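Local coordinates for cytosolic IMP-GMP specific 5'-nucleotidase (Legionella pneumophila subsp. pneumophila, PDB 4OHF), which probably hydrolyses the 5'-phosphate of purine nucleoside monophosphates such as IMP and GMP in the cytosol, as a magnesium-dependent nucleotidase of the HAD clan, at residues F63-K77 / N120-I134. Sequence-based numbering, arbitrary orientation.
Sequences FNFDDAIRGLVIDSK and NYMAIDTSFSIAFCI
Arg70 meets Asp125 side-on in a two-point salt bridge. Arg70 NH2 donates to Asp125 OD1 at 2.8 Å, and the bond is almost straight (175°). Arg70 NE donates to Asp125 OD2 at 3.1 Å with a more bent N-H. Guanidinium and carboxylate planes lie only 27° apart, and both oxygens accept through their syn lone pairs. An extended arginine chain, with CG anti to the backbone N (chi1 -179°), carries the group there.

Farther along, the backbones pair antiparallel. Ile74 and Met122 form the hydrogen-bonded pair, with Ile74 N to Met122 O at 2.9 Å and Met122 N to Ile74 O at 2.7 Å. Beyond it, Asn120 O accepts from the backbone N of Ser76, while Ser76 OG also lies close to that oxygen. Ile74 and Met122 put their side chains on one face of the sheet; Asp75 and Tyr121, the non-hydrogen-bonded pair, put theirs on the opposite one, where the Asp75 carboxylate approaches Tyr121 CE2 obliquely. Asp75 OD1 is hydrogen-bonded to Tyr109 OH.

The helix starting at Ser129 packs its apolar side chains against the loop 63-72. Ala68 CB sits 3.7 Å from Ile134 CG1 and 3.8 Å from Cys133 CB, Ile130 CD1 lies against the Arg70 backbone, and Phe63 CE2 meets Ile134 CD1 at 3.6 Å.

A second shell fixes the salt bridge: Arg70 NH1 pairs with Glu326, Arg70 NH2 is also hydrogen-bonded to Asp303 O, and Asp125 OD1 accepts from Ile305 N. The Arg70 side chain lies about 9 Å from the magnesium ion; through the bonds to Asp303, a magnesium ligand, and Ile305, the salt bridge links the antiparallel sheet and the helix that follows strand 121-122 to the metal-binding loop of the HAD-type active site.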
ATOM      1  N   PHE B  63      25.765 -30.397  -3.981  1.00 63.17           N
ATOM      2  CA  PHE B  63      25.661 -29.396  -2.929  1.00 59.65           C
ATOM      3  C   PHE B  63      26.991 -29.074  -2.267  1.00 56.84           C
ATOM      4  O   PHE B  63      27.651 -29.948  -1.716  1.00 54.65           O
ATOM      5  CB  PHE B  63      24.659 -29.854  -1.863  1.00 59.26           C
ATOM      6  CG  PHE B  63      24.631 -28.984  -0.635  1.00 57.80           C
ATOM      7  CD1 PHE B  63      25.416 -29.290   0.467  1.00 58.33           C
ATOM      8  CD2 PHE B  63      23.822 -27.852  -0.583  1.00 56.95           C
ATOM      9  CE1 PHE B  63      25.395 -28.481   1.606  1.00 57.75           C
ATOM     10  CE2 PHE B  63      23.796 -27.041   0.550  1.00 55.52           C
ATOM     11  CZ  PHE B  63      24.580 -27.356   1.643  1.00 55.36           C
ATOM     12  N   ASN B  64      27.380 -27.807  -2.341  1.00 55.41           N
ATOM     13  CA  ASN B  64      28.611 -27.346  -1.713  1.00 54.42           C
ATOM     14  C   ASN B  64      28.287 -26.193  -0.767  1.00 53.68           C
ATOM     15  O   ASN B  64      28.035 -25.060  -1.197  1.00 52.39           O
ATOM     16  CB  ASN B  64      29.633 -26.898  -2.758  1.00 52.61           C
ATOM     17  CG  ASN B  64      30.787 -26.122  -2.145  1.00 52.32           C
ATOM     18  OD1 ASN B  64      31.273 -26.442  -1.066  1.00 48.65           O
ATOM     19  ND2 ASN B  64      31.231 -25.093  -2.840  1.00 56.52           N
ATOM     20  N   PHE B  65      28.303 -26.501   0.526  1.00 51.48           N
ATOM     21  CA  PHE B  65      27.997 -25.542   1.579  1.00 49.68           C
ATOM     22  C   PHE B  65      28.571 -24.142   1.370  1.00 49.19           C
ATOM     23  O   PHE B  65      27.912 -23.152   1.656  1.00 48.65           O
ATOM     24  CB  PHE B  65      28.486 -26.099   2.911  1.00 49.96           C
ATOM     25  CG  PHE B  65      27.903 -25.414   4.112  1.00 49.35           C
ATOM     26  CD1 PHE B  65      28.730 -24.953   5.125  1.00 49.28           C
ATOM     27  CD2 PHE B  65      26.523 -25.279   4.252  1.00 49.31           C
ATOM     28  CE1 PHE B  65      28.193 -24.371   6.272  1.00 53.15           C
ATOM     29  CE2 PHE B  65      25.970 -24.702   5.385  1.00 48.84           C
ATOM     30  CZ  PHE B  65      26.801 -24.246   6.404  1.00 51.78           C
ATOM     31  N   ASP B  66      29.792 -24.047   0.865  1.00 48.82           N
ATOM     32  CA  ASP B  66      30.395 -22.744   0.679  1.00 49.32           C
ATOM     33  C   ASP B  66      29.999 -21.955  -0.565  1.00 49.71           C
ATOM     34  O   ASP B  66      30.467 -20.833  -0.735  1.00 51.00           O
ATOM     35  CB  ASP B  66      31.918 -22.856   0.736  1.00 50.85           C
ATOM     36  CG  ASP B  66      32.417 -23.320   2.087  1.00 52.40           C
ATOM     37  OD1 ASP B  66      32.037 -22.705   3.110  1.00 51.97           O
ATOM     38  OD2 ASP B  66      33.199 -24.298   2.127  1.00 52.98           O
ATOM     39  N   ASP B  67      29.152 -22.506  -1.431  1.00 49.56           N
ATOM     40  CA  ASP B  67      28.741 -21.773  -2.632  1.00 49.35           C
ATOM     41  C   ASP B  67      27.924 -20.531  -2.305  1.00 48.39           C
ATOM     42  O   ASP B  67      27.761 -19.630  -3.140  1.00 48.49           O
ATOM     43  CB  ASP B  67      27.944 -22.667  -3.586  1.00 51.56           C
ATOM     44  CG  ASP B  67      28.836 -23.578  -4.408  1.00 54.21           C
ATOM     45  OD1 ASP B  67      29.969 -23.148  -4.722  1.00 54.02           O
ATOM     46  OD2 ASP B  67      28.401 -24.709  -4.745  1.00 56.39           O
ATOM     47  N   ALA B  68      27.399 -20.488  -1.089  1.00 47.05           N
ATOM     48  CA  ALA B  68      26.618 -19.348  -0.643  1.00 45.49           C
ATOM     49  C   ALA B  68      26.909 -19.017   0.827  1.00 44.43           C
ATOM     50  O   ALA B  68      27.546 -19.789   1.552  1.00 44.45           O
ATOM     51  CB  ALA B  68      25.130 -19.611  -0.849  1.00 43.51           C
ATOM     52  N   ILE B  69      26.445 -17.852   1.255  1.00 43.08           N
ATOM     53  CA  ILE B  69      26.656 -17.402   2.614  1.00 41.02           C
ATOM     54  C   ILE B  69      25.345 -16.861   3.175  1.00 41.44           C
ATOM     55  O   ILE B  69      24.404 -16.623   2.419  1.00 40.49           O
ATOM     56  CB  ILE B  69      27.781 -16.353   2.622  1.00 41.49           C
ATOM     57  CG1 ILE B  69      28.826 -16.789   3.629  1.00 42.40           C
ATOM     58  CG2 ILE B  69      27.254 -14.939   2.867  1.00 37.94           C
ATOM     59  CD1 ILE B  69      29.973 -15.828   3.743  1.00 51.69           C
ATOM     60  N   ARG B  70      25.258 -16.687   4.493  1.00 40.79           N
ATOM     61  CA  ARG B  70      24.023 -16.184   5.083  1.00 37.14           C
ATOM     62  C   ARG B  70      23.826 -14.697   4.802  1.00 36.89           C
ATOM     63  O   ARG B  70      24.794 -13.961   4.660  1.00 36.38           O
ATOM     64  CB  ARG B  70      24.023 -16.433   6.591  1.00 36.96           C
ATOM     65  CG  ARG B  70      22.748 -15.961   7.314  1.00 34.31           C
ATOM     66  CD  ARG B  70      22.801 -16.316   8.783  1.00 34.14           C
ATOM     67  NE  ARG B  70      21.572 -15.988   9.484  1.00 32.47           N
ATOM     68  CZ  ARG B  70      21.334 -16.311  10.754  1.00 36.42           C
ATOM     69  NH1 ARG B  70      22.244 -16.974  11.460  1.00 34.84           N
ATOM     70  NH2 ARG B  70      20.186 -15.966  11.327  1.00 36.67           N
ATOM     71  N   GLY B  71      22.565 -14.273   4.708  1.00 36.66           N
ATOM     72  CA  GLY B  71      22.253 -12.870   4.480  1.00 37.51           C
ATOM     73  C   GLY B  71      22.002 -12.423   3.050  1.00 37.80           C
ATOM     74  O   GLY B  71      21.583 -11.295   2.825  1.00 37.42           O
ATOM     75  N   LEU B  72      22.234 -13.303   2.081  1.00 38.85           N
ATOM     76  CA  LEU B  72      22.047 -12.953   0.680  1.00 39.41           C
ATOM     77  C   LEU B  72      20.592 -12.698   0.313  1.00 40.70           C
ATOM     78  O   LEU B  72      19.675 -13.170   0.987  1.00 40.56           O
ATOM     79  CB  LEU B  72      22.623 -14.043  -0.223  1.00 38.42           C
ATOM     80  CG  LEU B  72      24.093 -14.378   0.033  1.00 41.15           C
ATOM     81  CD1 LEU B  72      24.604 -15.309  -1.066  1.00 36.84           C
ATOM     82  CD2 LEU B  72      24.923 -13.088   0.101  1.00 37.49           C
ATOM     83  N   VAL B  73      20.396 -11.948  -0.768  1.00 41.01           N
ATOM     84  CA  VAL B  73      19.061 -11.608  -1.252  1.00 42.38           C
ATOM     85  C   VAL B  73      18.814 -12.168  -2.653  1.00 43.81           C
ATOM     86  O   VAL B  73      19.674 -12.077  -3.536  1.00 42.90           O
ATOM     87  CB  VAL B  73      18.866 -10.074  -1.326  1.00 43.76           C
ATOM     88  CG1 VAL B  73      17.516  -9.760  -1.952  1.00 42.01           C
ATOM     89  CG2 VAL B  73      18.988  -9.452   0.058  1.00 40.73           C
ATOM     90  N   ILE B  74      17.634 -12.736  -2.863  1.00 45.58           N
ATOM     91  CA  ILE B  74      17.308 -13.286  -4.169  1.00 49.58           C
ATOM     92  C   ILE B  74      16.427 -12.371  -5.020  1.00 50.95           C
ATOM     93  O   ILE B  74      15.346 -11.949  -4.604  1.00 51.79           O
ATOM     94  CB  ILE B  74      16.633 -14.659  -4.046  1.00 49.68           C
ATOM     95  CG1 ILE B  74      17.657 -15.683  -3.552  1.00 50.85           C
ATOM     96  CG2 ILE B  74      16.050 -15.081  -5.389  1.00 49.48           C
ATOM     97  CD1 ILE B  74      17.145 -17.126  -3.535  1.00 51.52           C
ATOM     98  N   ASP B  75      16.923 -12.048  -6.207  1.00 53.24           N
ATOM     99  CA  ASP B  75      16.200 -11.211  -7.162  1.00 56.54           C
ATOM    100  C   ASP B  75      15.539 -12.209  -8.106  1.00 56.86           C
ATOM    101  O   ASP B  75      16.122 -12.592  -9.119  1.00 54.90           O
ATOM    102  CB  ASP B  75      17.188 -10.313  -7.922  1.00 57.70           C
ATOM    103  CG  ASP B  75      16.522  -9.473  -9.001  1.00 59.14           C
ATOM    104  OD1 ASP B  75      17.188  -8.547  -9.515  1.00 58.56           O
ATOM    105  OD2 ASP B  75      15.346  -9.738  -9.340  1.00 59.55           O
ATOM    106  N   SER B  76      14.335 -12.646  -7.742  1.00 58.68           N
ATOM    107  CA  SER B  76      13.599 -13.637  -8.524  1.00 60.75           C
ATOM    108  C   SER B  76      13.322 -13.170  -9.941  1.00 61.88           C
ATOM    109  O   SER B  76      13.352 -13.958 -10.885  1.00 60.68           O
ATOM    110  CB  SER B  76      12.285 -14.002  -7.815  1.00 61.31           C
ATOM    111  OG  SER B  76      11.551 -12.843  -7.462  1.00 62.07           O
ATOM    112  N   LYS B  77      13.072 -11.877 -10.084  1.00 63.85           N
ATOM    113  CA  LYS B  77      12.787 -11.300 -11.383  1.00 65.36           C
ATOM    114  C   LYS B  77      13.871 -11.660 -12.398  1.00 65.38           C
ATOM    115  O   LYS B  77      13.577 -12.202 -13.458  1.00 66.99           O
ATOM    116  CB  LYS B  77      12.673  -9.781 -11.249  1.00 68.54           C
ATOM    117  CG  LYS B  77      12.478  -8.998 -12.551  1.00 70.48           C
ATOM    118  CD  LYS B  77      12.830  -7.525 -12.309  1.00 73.17           C
ATOM    119  CE  LYS B  77      12.724  -6.660 -13.558  1.00 73.77           C
ATOM    120  NZ  LYS B  77      13.410  -5.346 -13.335  1.00 74.05           N
ATOM    121  N   ASN B 120       9.562  -8.410  -5.726  1.00 70.74           N
ATOM    122  CA  ASN B 120      10.430  -9.214  -6.593  1.00 70.60           C
ATOM    123  C   ASN B 120      11.633  -9.775  -5.838  1.00 69.88           C
ATOM    124  O   ASN B 120      12.172 -10.819  -6.195  1.00 70.52           O
ATOM    125  CB  ASN B 120      10.935  -8.388  -7.786  1.00 71.39           C
ATOM    126  CG  ASN B 120       9.951  -8.366  -8.945  1.00 73.52           C
ATOM    127  OD1 ASN B 120       9.482  -9.414  -9.385  1.00 74.34           O
ATOM    128  ND2 ASN B 120       9.644  -7.173  -9.452  1.00 74.01           N
ATOM    129  N   TYR B 121      12.060  -9.070  -4.799  1.00 68.07           N
ATOM    130  CA  TYR B 121      13.198  -9.513  -4.019  1.00 67.00           C
ATOM    131  C   TYR B 121      12.767 -10.380  -2.849  1.00 65.79           C
ATOM    132  O   TYR B 121      11.794 -10.066  -2.164  1.00 67.34           O
ATOM    133  CB  TYR B 121      13.982  -8.309  -3.490  1.00 66.48           C
ATOM    134  CG  TYR B 121      14.537  -7.418  -4.569  1.00 66.27           C
ATOM    135  CD1 TYR B 121      13.895  -6.230  -4.922  1.00 65.25           C
ATOM    136  CD2 TYR B 121      15.701  -7.770  -5.251  1.00 66.33           C
ATOM    137  CE1 TYR B 121      14.399  -5.416  -5.928  1.00 65.01           C
ATOM    138  CE2 TYR B 121      16.212  -6.966  -6.260  1.00 67.13           C
ATOM    139  CZ  TYR B 121      15.556  -5.790  -6.594  1.00 67.10           C
ATOM    140  OH  TYR B 121      16.066  -4.996  -7.594  1.00 69.10           O
ATOM    141  N   MET B 122      13.487 -11.475  -2.636  1.00 64.36           N
ATOM    142  CA  MET B 122      13.211 -12.383  -1.531  1.00 63.16           C
ATOM    143  C   MET B 122      14.366 -12.202  -0.556  1.00 61.59           C
ATOM    144  O   MET B 122      15.507 -12.539  -0.867  1.00 59.54           O
ATOM    145  CB  MET B 122      13.146 -13.822  -2.039  1.00 64.50           C
ATOM    146  CG  MET B 122      12.002 -14.055  -3.010  1.00 67.18           C
ATOM    147  SD  MET B 122      11.941 -15.713  -3.730  1.00 69.77           S
ATOM    148  CE  MET B 122      10.832 -16.558  -2.582  1.00 69.72           C
ATOM    149  N   ALA B 123      14.069 -11.641   0.613  1.00 60.75           N
ATOM    150  CA  ALA B 123      15.098 -11.381   1.615  1.00 60.77           C
ATOM    151  C   ALA B 123      14.776 -11.924   3.000  1.00 60.66           C
ATOM    152  O   ALA B 123      15.041 -11.270   4.010  1.00 62.28           O
ATOM    153  CB  ALA B 123      15.370  -9.878   1.702  1.00 60.38           C
ATOM    154  N   ILE B 124      14.223 -13.127   3.054  1.00 59.63           N
ATOM    155  CA  ILE B 124      13.889 -13.728   4.334  1.00 59.25           C
ATOM    156  C   ILE B 124      15.008 -14.583   4.919  1.00 56.75           C
ATOM    157  O   ILE B 124      15.524 -15.503   4.278  1.00 56.47           O
ATOM    158  CB  ILE B 124      12.606 -14.591   4.236  1.00 61.74           C
ATOM    159  CG1 ILE B 124      12.351 -15.013   2.775  1.00 63.08           C
ATOM    160  CG2 ILE B 124      11.429 -13.805   4.803  1.00 61.78           C
ATOM    161  CD1 ILE B 124      13.522 -15.723   2.088  1.00 63.33           C
ATOM    162  N   ASP B 125      15.370 -14.259   6.154  1.00 53.93           N
ATOM    163  CA  ASP B 125      16.406 -14.969   6.883  1.00 50.76           C
ATOM    164  C   ASP B 125      15.801 -16.237   7.473  1.00 49.74           C
ATOM    165  O   ASP B 125      15.009 -16.176   8.410  1.00 47.47           O
ATOM    166  CB  ASP B 125      16.942 -14.090   8.013  1.00 49.84           C
ATOM    167  CG  ASP B 125      18.091 -14.728   8.746  1.00 48.39           C
ATOM    168  OD1 ASP B 125      18.183 -14.560   9.983  1.00 47.30           O
ATOM    169  OD2 ASP B 125      18.908 -15.386   8.079  1.00 47.66           O
ATOM    170  N   THR B 126      16.170 -17.386   6.920  1.00 49.93           N
ATOM    171  CA  THR B 126      15.660 -18.656   7.422  1.00 50.75           C
ATOM    172  C   THR B 126      16.788 -19.663   7.589  1.00 51.21           C
ATOM    173  O   THR B 126      17.928 -19.413   7.204  1.00 51.69           O
ATOM    174  CB  THR B 126      14.610 -19.267   6.468  1.00 51.66           C
ATOM    175  OG1 THR B 126      15.249 -19.670   5.249  1.00 51.89           O
ATOM    176  CG2 THR B 126      13.519 -18.246   6.150  1.00 50.44           C
ATOM    177  N   SER B 127      16.455 -20.805   8.173  1.00 52.56           N
ATOM    178  CA  SER B 127      17.419 -21.872   8.393  1.00 53.62           C
ATOM    179  C   SER B 127      17.741 -22.618   7.095  1.00 54.54           C
ATOM    180  O   SER B 127      18.624 -23.476   7.066  1.00 52.70           O
ATOM    181  CB  SER B 127      16.869 -22.857   9.430  1.00 54.13           C
ATOM    182  OG  SER B 127      15.567 -23.300   9.077  1.00 52.96           O
ATOM    183  N   PHE B 128      17.005 -22.303   6.028  1.00 56.58           N
ATOM    184  CA  PHE B 128      17.220 -22.942   4.730  1.00 57.58           C
ATOM    185  C   PHE B 128      17.573 -21.946   3.637  1.00 55.16           C
ATOM    186  O   PHE B 128      17.497 -22.272   2.459  1.00 55.42           O
ATOM    187  CB  PHE B 128      15.988 -23.769   4.322  1.00 62.31           C
ATOM    188  CG  PHE B 128      14.677 -23.082   4.580  1.00 68.15           C
ATOM    189  CD1 PHE B 128      14.225 -22.068   3.732  1.00 71.44           C
ATOM    190  CD2 PHE B 128      13.903 -23.421   5.693  1.00 70.74           C
ATOM    191  CE1 PHE B 128      13.009 -21.389   3.990  1.00 72.69           C
ATOM    192  CE2 PHE B 128      12.682 -22.752   5.968  1.00 72.63           C
ATOM    193  CZ  PHE B 128      12.237 -21.736   5.114  1.00 73.26           C
ATOM    194  N   SER B 129      17.976 -20.741   4.038  1.00 52.19           N
ATOM    195  CA  SER B 129      18.347 -19.693   3.098  1.00 50.60           C
ATOM    196  C   SER B 129      19.556 -20.048   2.251  1.00 48.58           C
ATOM    197  O   SER B 129      19.568 -19.834   1.046  1.00 46.75           O
ATOM    198  CB  SER B 129      18.640 -18.389   3.841  1.00 51.02           C
ATOM    199  OG  SER B 129      17.438 -17.693   4.125  1.00 56.14           O
ATOM    200  N   ILE B 130      20.581 -20.578   2.895  1.00 47.97           N
ATOM    201  CA  ILE B 130      21.791 -20.946   2.204  1.00 46.54           C
ATOM    202  C   ILE B 130      21.521 -22.038   1.185  1.00 47.03           C
ATOM    203  O   ILE B 130      22.014 -21.973   0.064  1.00 47.77           O
ATOM    204  CB  ILE B 130      22.866 -21.361   3.222  1.00 46.05           C
ATOM    205  CG1 ILE B 130      23.468 -20.094   3.837  1.00 43.33           C
ATOM    206  CG2 ILE B 130      23.924 -22.228   2.564  1.00 46.46           C
ATOM    207  CD1 ILE B 130      24.378 -20.319   5.029  1.00 43.31           C
ATOM    208  N   ALA B 131      20.729 -23.034   1.553  1.00 47.52           N
ATOM    209  CA  ALA B 131      20.405 -24.099   0.613  1.00 48.61           C
ATOM    210  C   ALA B 131      19.603 -23.484  -0.539  1.00 49.87           C
ATOM    211  O   ALA B 131      19.839 -23.786  -1.717  1.00 51.67           O
ATOM    212  CB  ALA B 131      19.589 -25.181   1.300  1.00 47.04           C
ATOM    213  N   PHE B 132      18.666 -22.608  -0.193  1.00 48.62           N
ATOM    214  CA  PHE B 132      17.838 -21.954  -1.192  1.00 49.24           C
ATOM    215  C   PHE B 132      18.709 -21.277  -2.245  1.00 48.66           C
ATOM    216  O   PHE B 132      18.500 -21.472  -3.445  1.00 48.87           O
ATOM    217  CB  PHE B 132      16.930 -20.912  -0.534  1.00 51.69           C
ATOM    218  CG  PHE B 132      15.769 -20.473  -1.398  1.00 53.45           C
ATOM    219  CD1 PHE B 132      15.975 -19.993  -2.685  1.00 54.78           C
ATOM    220  CD2 PHE B 132      14.466 -20.527  -0.911  1.00 55.98           C
ATOM    221  CE1 PHE B 132      14.904 -19.570  -3.480  1.00 54.77           C
ATOM    222  CE2 PHE B 132      13.383 -20.108  -1.699  1.00 57.26           C
ATOM    223  CZ  PHE B 132      13.609 -19.628  -2.988  1.00 55.97           C
ATOM    224  N   CYS B 133      19.680 -20.487  -1.792  1.00 47.39           N
ATOM    225  CA  CYS B 133      20.577 -19.764  -2.692  1.00 46.10           C
ATOM    226  C   CYS B 133      21.374 -20.679  -3.602  1.00 46.29           C
ATOM    227  O   CYS B 133      21.424 -20.462  -4.807  1.00 45.41           O
ATOM    228  CB  CYS B 133      21.538 -18.879  -1.901  1.00 45.12           C
ATOM    229  SG  CYS B 133      20.786 -17.382  -1.238  1.00 43.57           S
ATOM    230  N   ILE B 134      22.001 -21.696  -3.030  1.00 47.44           N
ATOM    231  CA  ILE B 134      22.785 -22.625  -3.830  1.00 48.96           C
ATOM    232  C   ILE B 134      21.906 -23.286  -4.892  1.00 50.77           C
ATOM    233  O   ILE B 134      22.235 -23.273  -6.084  1.00 50.16           O
ATOM    234  CB  ILE B 134      23.411 -23.717  -2.964  1.00 47.91           C
ATOM    235  CG1 ILE B 134      24.416 -23.090  -1.992  1.00 46.64           C
ATOM    236  CG2 ILE B 134      24.073 -24.753  -3.857  1.00 47.38           C
ATOM    237  CD1 ILE B 134      24.988 -24.065  -0.992  1.00 45.95           C
TER